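PDB 6OMZ: dihydropteroate synthase from Mycobacterium smegmatis, which probably catalyses the condensation of para-aminobenzoate with 6-hydroxymethyl-7,8-dihydropterin diphosphate to form 7,8-dihydropteroate, the immediate precursor of folate derivatives. Local coordinates for residues 65-70 with 103-108; 134-137 with 142-145; 255-260 with 266-271. The protein carries 1 engineered substitution. All coordinates share one frame; numbering follows the deposited sequence.

The three contacts sample loops, a crossover and a strand of one TIM barrel, whose pterin pocket draws on strand 267-270 as well as on loops. Contact 1 joins two such loops, and contact 2 seats a helix on the sheet; their centres are about 14 Å apart, and they touch where A106 CB meets V135 CG2 at 3.9 Å. Contact 3 packs helix 250-262 against strand 267-270, the strand that follows it, and lies across the chain's centre from both, its own centre about 22 Å from that of contact 1 and 23 Å from that of contact 2. The bound pterin monophosphate links contacts 1 and 3: R70, R269 and H271 each take a different terminal phosphate oxygen.

Contact 1: residues 65-70 with 103-108; sequences GGESTR and TMHADV. With PMM (pterin-6-yl-methyl-monophosphate), chain D.
The imidazole ring of H105 presents its edge to the carboxylate of E67, whose OE1 lies near the ring plane, 3.1 Å from H105 CE1. The two flat groups stand nearly perpendicular, 85° apart, with OE1 the nearer oxygen and OE2 farther off. This is a close polar approach to a carbon; the ring's own hydrogen bond runs from ND1 to E81 on helix 78-93. OE1 accepts a hydrogen bond from a water molecule at 2.9 Å, and the same water accepts from M104 N, bridging the loops where no direct hydrogen bond spans them. Beside it, M104 CE approaches T69 CG2 at 4.3 Å, an apolar touch between a methyl of each segment.

The second flat group, the guanidinium of R70, meets the ligand at its edge: NH2 donates to O3P of the pterin monophosphate over 2.8 Å, nearly straight at 162°. The chain is extended at chi2 and bends at chi3 (42°), bringing NH2 to the phosphate. On the other segment, T103 OG1 accepts from H105 N in an ST turn just ahead of helix 106-114, where H105 occupies the N-cap position. Loops such as these, following strands 61-65 and 98-102 at the C-terminal end of a TIM barrel, are where this fold builds its active sites; here one of them supplies R70, which binds the phosphate of the pterin ligand.

Contact 2: residues 134-137 with 142-145; sequences GVLA and PWIL
L136 lies across the indole of W143 at about a right angle, a contact made inside one beta-alpha-beta crossover of the TIM barrel: strand 119-122, helix 132-139 and strand 143-146. The helix thus packs against the very strand it leads into, and its leucine meets the face of an indole that projects from the strand toward the helix.

The branch point does the touching. L136 CG stands 3.4 Å above the indole plane, offset toward the rim, with W143 CG as its nearest atom at 3.5 Å. Measured to the centroid of the five-membered ring it lies 27° off the normal, which qualifies as a CH-pi interaction. The two methyls part from there: CD1 runs down to W143 CB at 3.7 Å and toward the carbonyl oxygen of P142, while CD2 hangs over the five-membered ring, higher than CG, 4.2 Å from W143 CG. CB of the leucine lies nearer the six-membered part, by CE3. With its chi1 of -171° carrying CG opposite the backbone N, W143 swings its ring out toward the helix, broad face first.

The opposite face is covered by L145 of the same strand, two residues along and so on the same side of it, and the ring is clasped between two leucines. A180 of helix 165-182 and V185 also pack against it, fitting the indole into the hydrophobic layer between sheet and helices. L145 CD2 stands 3.4 Å above the indole plane, the same height as L136 CG on the opposite face, but over its centre and not toward the rim.

Contact 3: residues 255-260 with 266-271; sequences VISVLA and WGVRVH. With PMM (pterin-6-yl-methyl-monophosphate), chain D.
S257 and A260 of helix 250-262 pack on V268 and V270 of strand 267-270, the eighth strand of the TIM barrel, with the helix running antiparallel to it (169° between the short axes, which approach to 8.8 Å). The contact illustrates how a barrel strand serves two layers at once, turning its valines to the helices and its arginine to the pocket.

The van der Waals part is modest. S257 OG sits near a methyl of each valine, 3.7 Å from V268 CG2 and 3.8 Å from V270 CG1, while A260 CB touches V268 CG1 one helical turn on. The hydroxyl is nonetheless a polar group in a buried place, and it is satisfied by a hydrogen bond with S276 OG of helix 273-287, the helix that follows the strand.

On the pocket side the contacts are a face-on overlap and hydrogen bonds. R269 projects toward the ligand with its chain extended from CG to NE (chi1 -176°), and a turn at chi4 orients the guanidinium, which lies flat over the pyrazine side of the pterin, N8 lying 3.2 Å above the guanidinium plane. NH1 and NH2 both donate to O2P of the phosphate, at 2.8 and 2.9 Å; the two bonds, both somewhat bent, share this one acceptor. Salt bridges from NE to D63 and from NH2 to D102 brace the arginine, and probably balance part of its charge.

One residue beyond the strand, H271 approaches the phosphate with its ring edge. Its NE2 donates to O1P at 2.6 Å, the N-H...O angle being 157°.

Contact 1: residues 65-70 with 103-108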
ATOM      1  N   GLY A  65      -7.179  -5.859  -3.718  1.00 10.97           N
ATOM      2  CA  GLY A  65      -6.496  -7.040  -3.203  1.00 11.69           C
ATOM      3  C   GLY A  65      -7.467  -8.168  -2.904  1.00 13.65           C
ATOM      4  O   GLY A  65      -8.649  -7.942  -2.639  1.00 17.53           O
ATOM      5  N   GLY A  66      -6.955  -9.398  -2.963  1.00 13.60           N
ATOM      6  CA  GLY A  66      -7.790 -10.553  -2.694  1.00 19.16           C
ATOM      7  C   GLY A  66      -7.328 -11.366  -1.506  1.00 22.17           C
ATOM      8  O   GLY A  66      -8.010 -12.295  -1.062  1.00 21.66           O
ATOM      9  N   GLU A  67      -6.165 -11.018  -0.980  1.00 14.99           N
ATOM     10  CA  GLU A  67      -5.520 -11.795   0.057  1.00 26.75           C
ATOM     11  C   GLU A  67      -5.198 -10.897   1.242  1.00 22.10           C
ATOM     12  O   GLU A  67      -5.238  -9.666   1.158  1.00 26.98           O
ATOM     13  CB  GLU A  67      -4.242 -12.458  -0.479  1.00 28.02           C
ATOM     14  CG  GLU A  67      -4.045 -13.871  -0.012  1.00 47.94           C
ATOM     15  CD  GLU A  67      -3.031 -14.602  -0.854  1.00 58.03           C
ATOM     16  OE1 GLU A  67      -1.923 -14.061  -1.049  1.00 59.77           O
ATOM     17  OE2 GLU A  67      -3.348 -15.709  -1.336  1.00 69.08           O
ATOM     18  N   SER A  68      -4.891 -11.546   2.359  1.00 20.14           N
ATOM     19  CA  SER A  68      -4.338 -10.905   3.540  1.00 21.60           C
ATOM     20  C   SER A  68      -3.017 -11.597   3.855  1.00 22.87           C
ATOM     21  O   SER A  68      -2.821 -12.760   3.507  1.00 21.52           O
ATOM     22  CB  SER A  68      -5.329 -11.011   4.716  1.00 26.09           C
ATOM     23  OG  SER A  68      -4.686 -10.907   5.969  1.00 41.11           O
ATOM     24  N   THR A  69      -2.096 -10.877   4.486  1.00 16.00           N
ATOM     25  CA  THR A  69      -0.848 -11.482   4.928  1.00 17.46           C
ATOM     26  C   THR A  69      -0.722 -11.548   6.439  1.00 18.01           C
ATOM     27  O   THR A  69       0.270 -12.078   6.927  1.00 20.19           O
ATOM     28  CB  THR A  69       0.357 -10.713   4.377  1.00 22.96           C
ATOM     29  OG1 THR A  69       0.193  -9.325   4.689  1.00 19.29           O
ATOM     30  CG2 THR A  69       0.487 -10.902   2.864  1.00 19.36           C
ATOM     31  N   ARG A  70      -1.691 -11.036   7.189  1.00 17.07           N
ATOM     32  CA  ARG A  70      -1.526 -10.968   8.633  1.00 19.22           C
ATOM     33  C   ARG A  70      -1.645 -12.353   9.271  1.00 22.34           C
ATOM     34  O   ARG A  70      -2.234 -13.268   8.689  1.00 20.70           O
ATOM     35  CB  ARG A  70      -2.548 -10.007   9.234  1.00 21.94           C
ATOM     36  CG  ARG A  70      -3.989 -10.399   9.078  1.00 19.77           C
ATOM     37  CD  ARG A  70      -4.868  -9.314   9.696  1.00 23.45           C
ATOM     38  NE  ARG A  70      -4.338  -8.001   9.340  1.00 24.76           N
ATOM     39  CZ  ARG A  70      -4.772  -7.280   8.310  1.00 23.30           C
ATOM     40  NH1 ARG A  70      -5.758  -7.741   7.558  1.00 21.35           N
ATOM     41  NH2 ARG A  70      -4.211  -6.108   8.017  1.00 21.50           N
ATOM     42  N   THR A 103      -0.731  -7.804  -4.875  1.00 12.71           N
ATOM     43  CA  THR A 103      -0.449  -9.237  -4.869  1.00 13.77           C
ATOM     44  C   THR A 103       1.059  -9.446  -4.856  1.00 13.01           C
ATOM     45  O   THR A 103       1.827  -8.614  -5.361  1.00 14.67           O
ATOM     46  CB  THR A 103      -1.087  -9.969  -6.080  1.00 14.26           C
ATOM     47  OG1 THR A 103      -0.963 -11.397  -5.923  1.00 13.44           O
ATOM     48  CG2 THR A 103      -0.384  -9.580  -7.380  1.00 14.81           C
ATOM     49  N   MET A 104       1.475 -10.558  -4.236  1.00 14.26           N
ATOM     50  CA  MET A 104       2.842 -11.057  -4.280  1.00 17.90           C
ATOM     51  C   MET A 104       3.049 -12.116  -5.351  1.00 17.28           C
ATOM     52  O   MET A 104       4.169 -12.617  -5.495  1.00 19.71           O
ATOM     53  CB  MET A 104       3.252 -11.705  -2.947  1.00 22.80           C
ATOM     54  CG  MET A 104       3.004 -10.932  -1.686  1.00 28.78           C
ATOM     55  SD  MET A 104       3.524 -11.958  -0.277  1.00 28.61           S
ATOM     56  CE  MET A 104       2.303 -13.264  -0.284  1.00 32.10           C
ATOM     57  N   HIS A 105       1.998 -12.513  -6.059  1.00 15.74           N
ATOM     58  CA  HIS A 105       2.039 -13.694  -6.910  1.00 20.59           C
ATOM     59  C   HIS A 105       2.003 -13.270  -8.371  1.00 16.60           C
ATOM     60  O   HIS A 105       1.092 -12.547  -8.787  1.00 14.69           O
ATOM     61  CB  HIS A 105       0.875 -14.619  -6.562  1.00 17.24           C
ATOM     62  CG  HIS A 105       0.857 -15.012  -5.118  1.00 21.60           C
ATOM     63  ND1 HIS A 105      -0.234 -14.806  -4.299  1.00 17.46           N
ATOM     64  CD2 HIS A 105       1.810 -15.577  -4.338  1.00 23.39           C
ATOM     65  CE1 HIS A 105       0.042 -15.246  -3.082  1.00 18.36           C
ATOM     66  NE2 HIS A 105       1.277 -15.715  -3.078  1.00 21.76           N
ATOM     67  N   ALA A 106       3.008 -13.713  -9.135  1.00 19.01           N
ATOM     68  CA  ALA A 106       3.192 -13.221 -10.496  1.00 19.55           C
ATOM     69  C   ALA A 106       2.011 -13.586 -11.390  1.00 23.12           C
ATOM     70  O   ALA A 106       1.582 -12.779 -12.228  1.00 17.63           O
ATOM     71  CB  ALA A 106       4.497 -13.769 -11.071  1.00 23.12           C
ATOM     72  N   ASP A 107       1.475 -14.797 -11.236  1.00 20.81           N
ATOM     73  CA  ASP A 107       0.362 -15.210 -12.083  1.00 22.96           C
ATOM     74  C   ASP A 107      -0.879 -14.383 -11.776  1.00 20.48           C
ATOM     75  O   ASP A 107      -1.652 -14.043 -12.686  1.00 18.87           O
ATOM     76  CB  ASP A 107       0.077 -16.709 -11.901  1.00 24.39           C
ATOM     77  CG  ASP A 107       1.139 -17.604 -12.522  1.00 45.78           C
ATOM     78  OD1 ASP A 107       2.059 -17.103 -13.209  1.00 52.17           O
ATOM     79  OD2 ASP A 107       1.042 -18.836 -12.319  1.00 52.16           O
ATOM     80  N   VAL A 108      -1.072 -14.019 -10.503  1.00 14.69           N
ATOM     81  CA  VAL A 108      -2.187 -13.158 -10.131  1.00 15.68           C
ATOM     82  C   VAL A 108      -2.004 -11.755 -10.706  1.00 19.01           C
ATOM     83  O   VAL A 108      -2.948 -11.171 -11.254  1.00 14.10           O
ATOM     84  CB  VAL A 108      -2.352 -13.133  -8.600  1.00 16.60           C
ATOM     85  CG1 VAL A 108      -3.421 -12.138  -8.200  1.00 11.54           C
ATOM     86  CG2 VAL A 108      -2.700 -14.519  -8.082  1.00 17.97           C
TER
HETATM   87  N5  PMM D 303      -0.173  -2.711   3.800  1.00 14.18           N
HETATM   88  C6  PMM D 303      -0.993  -3.759   3.593  1.00 14.78           C
HETATM   89  C7  PMM D 303      -1.202  -4.249   2.315  1.00 15.40           C
HETATM   90  N8  PMM D 303      -0.611  -3.771   1.214  1.00 13.64           N
HETATM   91  N1  PMM D 303       0.862  -2.305   0.307  1.00 12.58           N
HETATM   92  C2  PMM D 303       1.742  -1.316   0.441  1.00 13.20           C
HETATM   93  N2  PMM D 303       2.423  -0.889  -0.626  1.00 13.00           N
HETATM   94  N3  PMM D 303       2.018  -0.719   1.639  1.00 12.60           N
HETATM   95  C4  PMM D 303       1.441  -1.063   2.843  1.00 12.74           C
HETATM   96  O4  PMM D 303       1.725  -0.460   3.874  1.00 13.87           O
HETATM   97  C4A PMM D 303       0.470  -2.173   2.751  1.00 13.31           C
HETATM   98  C8A PMM D 303       0.222  -2.747   1.443  1.00 10.53           C
HETATM   99  C9  PMM D 303      -1.563  -4.426   4.810  1.00 16.08           C
HETATM  100  O10 PMM D 303      -2.532  -3.547   5.440  1.00 23.78           O
HETATM  101  PA  PMM D 303      -4.144  -3.511   5.194  1.00 19.05           P
HETATM  102  O1P PMM D 303      -4.637  -2.394   6.040  1.00 21.55           O
HETATM  103  O2P PMM D 303      -4.418  -3.262   3.710  1.00 16.53           O
HETATM  104  O3P PMM D 303      -4.723  -4.861   5.596  1.00 20.79           O
HETATM  105  O   HOH W   1      -0.710 -11.925  -2.531  1.00 20.88           O

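Contact 2: residues 134-137 with 142-145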
ATOM      1  N   GLY A 134       9.849 -10.492 -14.239  1.00 18.59           N
ATOM      2  CA  GLY A 134       9.629 -10.713 -15.659  1.00 23.38           C
ATOM      3  C   GLY A 134       8.248 -10.267 -16.108  1.00 23.64           C
ATOM      4  O   GLY A 134       8.081  -9.750 -17.216  1.00 18.89           O
ATOM      5  N   VAL A 135       7.241 -10.465 -15.258  1.00 15.47           N
ATOM      6  CA  VAL A 135       5.900  -9.972 -15.573  1.00 17.58           C
ATOM      7  C   VAL A 135       5.925  -8.454 -15.740  1.00 16.54           C
ATOM      8  O   VAL A 135       5.414  -7.908 -16.727  1.00 15.90           O
ATOM      9  CB  VAL A 135       4.899 -10.404 -14.483  1.00 16.54           C
ATOM     10  CG1 VAL A 135       3.582  -9.659 -14.643  1.00 14.09           C
ATOM     11  CG2 VAL A 135       4.663 -11.903 -14.534  1.00 21.74           C
ATOM     12  N   LEU A 136       6.537  -7.753 -14.783  1.00 14.62           N
ATOM     13  CA  LEU A 136       6.579  -6.291 -14.840  1.00 16.43           C
ATOM     14  C   LEU A 136       7.446  -5.793 -15.991  1.00 17.99           C
ATOM     15  O   LEU A 136       7.105  -4.797 -16.636  1.00 18.81           O
ATOM     16  CB  LEU A 136       7.089  -5.710 -13.517  1.00 14.80           C
ATOM     17  CG  LEU A 136       6.017  -5.431 -12.452  1.00 13.99           C
ATOM     18  CD1 LEU A 136       5.020  -4.387 -12.967  1.00 13.46           C
ATOM     19  CD2 LEU A 136       5.309  -6.717 -12.046  1.00 14.18           C
ATOM     20  N   ALA A 137       8.586  -6.444 -16.245  1.00 18.17           N
ATOM     21  CA  ALA A 137       9.443  -6.009 -17.348  1.00 16.85           C
ATOM     22  C   ALA A 137       8.704  -6.079 -18.680  1.00 26.67           C
ATOM     23  O   ALA A 137       8.857  -5.195 -19.535  1.00 20.73           O
ATOM     24  CB  ALA A 137      10.714  -6.856 -17.400  1.00 18.50           C
ATOM     25  N   PRO A 142       3.984   0.534 -13.805  1.00 14.63           N
ATOM     26  CA  PRO A 142       4.703   0.780 -12.552  1.00 11.96           C
ATOM     27  C   PRO A 142       4.651  -0.415 -11.609  1.00 13.29           C
ATOM     28  O   PRO A 142       3.679  -1.176 -11.568  1.00 13.62           O
ATOM     29  CB  PRO A 142       3.982   1.996 -11.954  1.00 16.98           C
ATOM     30  CG  PRO A 142       3.411   2.700 -13.133  1.00 17.02           C
ATOM     31  CD  PRO A 142       2.979   1.586 -14.063  1.00 19.03           C
ATOM     32  N   TRP A 143       5.725  -0.566 -10.835  1.00 10.83           N
ATOM     33  CA  TRP A 143       5.860  -1.645  -9.863  1.00 12.38           C
ATOM     34  C   TRP A 143       6.210  -1.017  -8.523  1.00 14.39           C
ATOM     35  O   TRP A 143       7.230  -0.325  -8.413  1.00 15.39           O
ATOM     36  CB  TRP A 143       6.942  -2.634 -10.311  1.00 16.43           C
ATOM     37  CG  TRP A 143       7.063  -3.926  -9.523  1.00 15.51           C
ATOM     38  CD1 TRP A 143       6.191  -4.423  -8.588  1.00 14.03           C
ATOM     39  CD2 TRP A 143       8.133  -4.878  -9.620  1.00 14.06           C
ATOM     40  NE1 TRP A 143       6.656  -5.627  -8.104  1.00 16.33           N
ATOM     41  CE2 TRP A 143       7.843  -5.928  -8.720  1.00 14.89           C
ATOM     42  CE3 TRP A 143       9.307  -4.944 -10.382  1.00 16.61           C
ATOM     43  CZ2 TRP A 143       8.684  -7.032  -8.563  1.00 13.25           C
ATOM     44  CZ3 TRP A 143      10.142  -6.048 -10.230  1.00 15.10           C
ATOM     45  CH2 TRP A 143       9.823  -7.078  -9.323  1.00 12.42           C
ATOM     46  N   ILE A 144       5.351  -1.226  -7.523  1.00 10.80           N
ATOM     47  CA  ILE A 144       5.598  -0.766  -6.158  1.00 11.59           C
ATOM     48  C   ILE A 144       6.304  -1.884  -5.404  1.00 10.53           C
ATOM     49  O   ILE A 144       5.749  -2.980  -5.245  1.00 10.44           O
ATOM     50  CB  ILE A 144       4.285  -0.378  -5.449  1.00 12.35           C
ATOM     51  CG1 ILE A 144       3.585   0.778  -6.179  1.00 17.14           C
ATOM     52  CG2 ILE A 144       4.555   0.022  -3.987  1.00 12.15           C
ATOM     53  CD1 ILE A 144       2.106   0.953  -5.792  1.00 12.38           C
ATOM     54  N   LEU A 145       7.517  -1.599  -4.917  1.00  9.44           N
ATOM     55  CA  LEU A 145       8.313  -2.541  -4.136  1.00 11.89           C
ATOM     56  C   LEU A 145       8.227  -2.151  -2.663  1.00 15.40           C
ATOM     57  O   LEU A 145       8.831  -1.160  -2.246  1.00 13.13           O
ATOM     58  CB  LEU A 145       9.767  -2.534  -4.606  1.00 13.26           C
ATOM     59  CG  LEU A 145      10.003  -2.836  -6.089  1.00 15.05           C
ATOM     60  CD1 LEU A 145      11.408  -2.417  -6.494  1.00 14.79           C
ATOM     61  CD2 LEU A 145       9.785  -4.323  -6.361  1.00 14.65           C
TER

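Contact 3: residues 255-260 with 266-271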
ATOM      1  N   VAL A 255      -3.520  12.471   9.645  1.00 11.77           N
ATOM      2  CA  VAL A 255      -2.396  13.351   9.959  1.00 14.57           C
ATOM      3  C   VAL A 255      -1.114  12.835   9.309  1.00 13.48           C
ATOM      4  O   VAL A 255      -0.317  13.616   8.775  1.00 13.31           O
ATOM      5  CB  VAL A 255      -2.247  13.511  11.485  1.00 15.93           C
ATOM      6  CG1 VAL A 255      -0.992  14.321  11.816  1.00 14.96           C
ATOM      7  CG2 VAL A 255      -3.489  14.187  12.058  1.00 14.13           C
ATOM      8  N   ILE A 256      -0.900  11.516   9.323  1.00  9.89           N
ATOM      9  CA  ILE A 256       0.263  10.962   8.638  1.00 10.18           C
ATOM     10  C   ILE A 256       0.211  11.278   7.143  1.00 10.19           C
ATOM     11  O   ILE A 256       1.236  11.602   6.536  1.00 11.01           O
ATOM     12  CB  ILE A 256       0.366   9.452   8.915  1.00 11.82           C
ATOM     13  CG1 ILE A 256       0.892   9.258  10.347  1.00 14.01           C
ATOM     14  CG2 ILE A 256       1.264   8.754   7.881  1.00 10.21           C
ATOM     15  CD1 ILE A 256       0.973   7.817  10.804  1.00 14.34           C
ATOM     16  N   SER A 257      -0.977  11.216   6.531  1.00 10.96           N
ATOM     17  CA  SER A 257      -1.065  11.595   5.117  1.00 16.21           C
ATOM     18  C   SER A 257      -0.557  13.018   4.896  1.00 16.36           C
ATOM     19  O   SER A 257       0.191  13.278   3.946  1.00 13.66           O
ATOM     20  CB  SER A 257      -2.497  11.463   4.604  1.00 11.02           C
ATOM     21  OG  SER A 257      -2.902  10.105   4.519  1.00 13.91           O
ATOM     22  N   VAL A 258      -0.925  13.940   5.785  1.00 11.98           N
ATOM     23  CA  VAL A 258      -0.496  15.332   5.653  1.00 10.18           C
ATOM     24  C   VAL A 258       1.014  15.462   5.839  1.00 12.62           C
ATOM     25  O   VAL A 258       1.694  16.156   5.070  1.00 12.76           O
ATOM     26  CB  VAL A 258      -1.272  16.215   6.645  1.00 11.50           C
ATOM     27  CG1 VAL A 258      -0.571  17.574   6.827  1.00 13.05           C
ATOM     28  CG2 VAL A 258      -2.675  16.424   6.128  1.00 16.55           C
ATOM     29  N   LEU A 259       1.566  14.822   6.876  1.00 10.23           N
ATOM     30  CA  LEU A 259       3.003  14.941   7.114  1.00  9.20           C
ATOM     31  C   LEU A 259       3.787  14.238   6.015  1.00 12.76           C
ATOM     32  O   LEU A 259       4.837  14.726   5.579  1.00 15.76           O
ATOM     33  CB  LEU A 259       3.363  14.380   8.494  1.00 11.38           C
ATOM     34  CG  LEU A 259       2.827  15.180   9.693  1.00 16.62           C
ATOM     35  CD1 LEU A 259       3.137  14.481  11.008  1.00 17.61           C
ATOM     36  CD2 LEU A 259       3.402  16.596   9.710  1.00 17.84           C
ATOM     37  N   ALA A 260       3.275  13.102   5.534  1.00 12.08           N
ATOM     38  CA  ALA A 260       3.905  12.451   4.390  1.00 14.48           C
ATOM     39  C   ALA A 260       3.887  13.353   3.163  1.00 14.44           C
ATOM     40  O   ALA A 260       4.897  13.472   2.457  1.00 14.74           O
ATOM     41  CB  ALA A 260       3.203  11.129   4.091  1.00 11.87           C
ATOM     42  N   TRP A 266       5.243  10.440  -2.717  1.00 12.49           N
ATOM     43  CA  TRP A 266       4.481  10.372  -3.963  1.00 16.10           C
ATOM     44  C   TRP A 266       3.031   9.981  -3.704  1.00 16.05           C
ATOM     45  O   TRP A 266       2.113  10.478  -4.376  1.00 14.94           O
ATOM     46  CB  TRP A 266       5.146   9.368  -4.921  1.00 15.79           C
ATOM     47  CG  TRP A 266       4.258   8.901  -6.048  1.00 16.76           C
ATOM     48  CD1 TRP A 266       4.053   9.523  -7.254  1.00 20.81           C
ATOM     49  CD2 TRP A 266       3.451   7.713  -6.065  1.00 19.47           C
ATOM     50  NE1 TRP A 266       3.165   8.792  -8.018  1.00 21.57           N
ATOM     51  CE2 TRP A 266       2.775   7.682  -7.311  1.00 21.37           C
ATOM     52  CE3 TRP A 266       3.234   6.671  -5.149  1.00 14.31           C
ATOM     53  CZ2 TRP A 266       1.900   6.648  -7.667  1.00 20.36           C
ATOM     54  CZ3 TRP A 266       2.351   5.639  -5.505  1.00 15.92           C
ATOM     55  CH2 TRP A 266       1.704   5.637  -6.755  1.00 15.37           C
ATOM     56  N   GLY A 267       2.800   9.073  -2.750  1.00 12.88           N
ATOM     57  CA  GLY A 267       1.450   8.619  -2.476  1.00 13.44           C
ATOM     58  C   GLY A 267       1.267   8.159  -1.046  1.00 12.42           C
ATOM     59  O   GLY A 267       2.232   7.953  -0.301  1.00 13.77           O
ATOM     60  N   VAL A 268      -0.007   7.991  -0.676  1.00 11.94           N
ATOM     61  CA  VAL A 268      -0.407   7.396   0.599  1.00  7.58           C
ATOM     62  C   VAL A 268      -1.455   6.327   0.313  1.00  8.84           C
ATOM     63  O   VAL A 268      -2.369   6.551  -0.485  1.00 12.62           O
ATOM     64  CB  VAL A 268      -0.964   8.452   1.588  1.00 13.78           C
ATOM     65  CG1 VAL A 268       0.120   9.435   2.009  1.00 15.45           C
ATOM     66  CG2 VAL A 268      -2.160   9.232   0.976  1.00 14.17           C
ATOM     67  N   ARG A 269      -1.332   5.170   0.978  1.00  7.75           N
ATOM     68  CA  ARG A 269      -2.285   4.069   0.841  1.00  8.87           C
ATOM     69  C   ARG A 269      -3.184   4.064   2.075  1.00 12.27           C
ATOM     70  O   ARG A 269      -2.689   3.906   3.199  1.00  9.05           O
ATOM     71  CB  ARG A 269      -1.546   2.730   0.683  1.00  9.88           C
ATOM     72  CG  ARG A 269      -2.454   1.516   0.438  1.00 10.69           C
ATOM     73  CD  ARG A 269      -1.617   0.215   0.367  1.00 12.06           C
ATOM     74  NE  ARG A 269      -2.451  -0.967   0.187  1.00 12.37           N
ATOM     75  CZ  ARG A 269      -3.034  -1.638   1.182  1.00 13.87           C
ATOM     76  NH1 ARG A 269      -2.887  -1.240   2.438  1.00 10.93           N
ATOM     77  NH2 ARG A 269      -3.765  -2.712   0.920  1.00 12.99           N
ATOM     78  N   VAL A 270      -4.498   4.272   1.876  1.00 11.53           N
ATOM     79  CA  VAL A 270      -5.421   4.468   2.992  1.00 12.01           C
ATOM     80  C   VAL A 270      -6.728   3.716   2.766  1.00 14.10           C
ATOM     81  O   VAL A 270      -7.165   3.487   1.635  1.00 12.25           O
ATOM     82  CB  VAL A 270      -5.734   5.968   3.244  1.00 10.60           C
ATOM     83  CG1 VAL A 270      -4.436   6.763   3.552  1.00  9.30           C
ATOM     84  CG2 VAL A 270      -6.463   6.574   2.037  1.00 13.86           C
ATOM     85  N   HIS A 271      -7.370   3.354   3.871  1.00 13.62           N
ATOM     86  CA  HIS A 271      -8.725   2.823   3.802  1.00 11.06           C
ATOM     87  C   HIS A 271      -9.755   3.947   3.789  1.00 13.64           C
ATOM     88  O   HIS A 271     -10.725   3.906   3.020  1.00 14.54           O
ATOM     89  CB  HIS A 271      -8.975   1.890   4.991  1.00 13.77           C
ATOM     90  CG  HIS A 271      -8.074   0.694   5.013  1.00 15.07           C
ATOM     91  ND1 HIS A 271      -8.406  -0.492   4.397  1.00 18.41           N
ATOM     92  CD2 HIS A 271      -6.851   0.507   5.566  1.00 19.67           C
ATOM     93  CE1 HIS A 271      -7.430  -1.366   4.580  1.00 21.30           C
ATOM     94  NE2 HIS A 271      -6.473  -0.785   5.283  1.00 14.93           N
TER
HETATM   95  N5  PMM D 303      -0.173  -2.711   3.800  1.00 14.18           N
HETATM   96  C6  PMM D 303      -0.993  -3.759   3.593  1.00 14.78           C
HETATM   97  C7  PMM D 303      -1.202  -4.249   2.315  1.00 15.40           C
HETATM   98  N8  PMM D 303      -0.611  -3.771   1.214  1.00 13.64           N
HETATM   99  N1  PMM D 303       0.862  -2.305   0.307  1.00 12.58           N
HETATM  100  C2  PMM D 303       1.742  -1.316   0.441  1.00 13.20           C
HETATM  101  N2  PMM D 303       2.423  -0.889  -0.626  1.00 13.00           N
HETATM  102  N3  PMM D 303       2.018  -0.719   1.639  1.00 12.60           N
HETATM  103  C4  PMM D 303       1.441  -1.063   2.843  1.00 12.74           C
HETATM  104  O4  PMM D 303       1.725  -0.460   3.874  1.00 13.87           O
HETATM  105  C4A PMM D 303       0.470  -2.173   2.751  1.00 13.31           C
HETATM  106  C8A PMM D 303       0.222  -2.747   1.443  1.00 10.53           C
HETATM  107  C9  PMM D 303      -1.563  -4.426   4.810  1.00 16.08           C
HETATM  108  O10 PMM D 303      -2.532  -3.547   5.440  1.00 23.78           O
HETATM  109  PA  PMM D 303      -4.144  -3.511   5.194  1.00 19.05           P
HETATM  110  O1P PMM D 303      -4.637  -2.394   6.040  1.00 21.55           O
HETATM  111  O2P PMM D 303      -4.418  -3.262   3.710  1.00 16.53           O
HETATM  112  O3P PMM D 303      -4.723  -4.861   5.596  1.00 20.79           O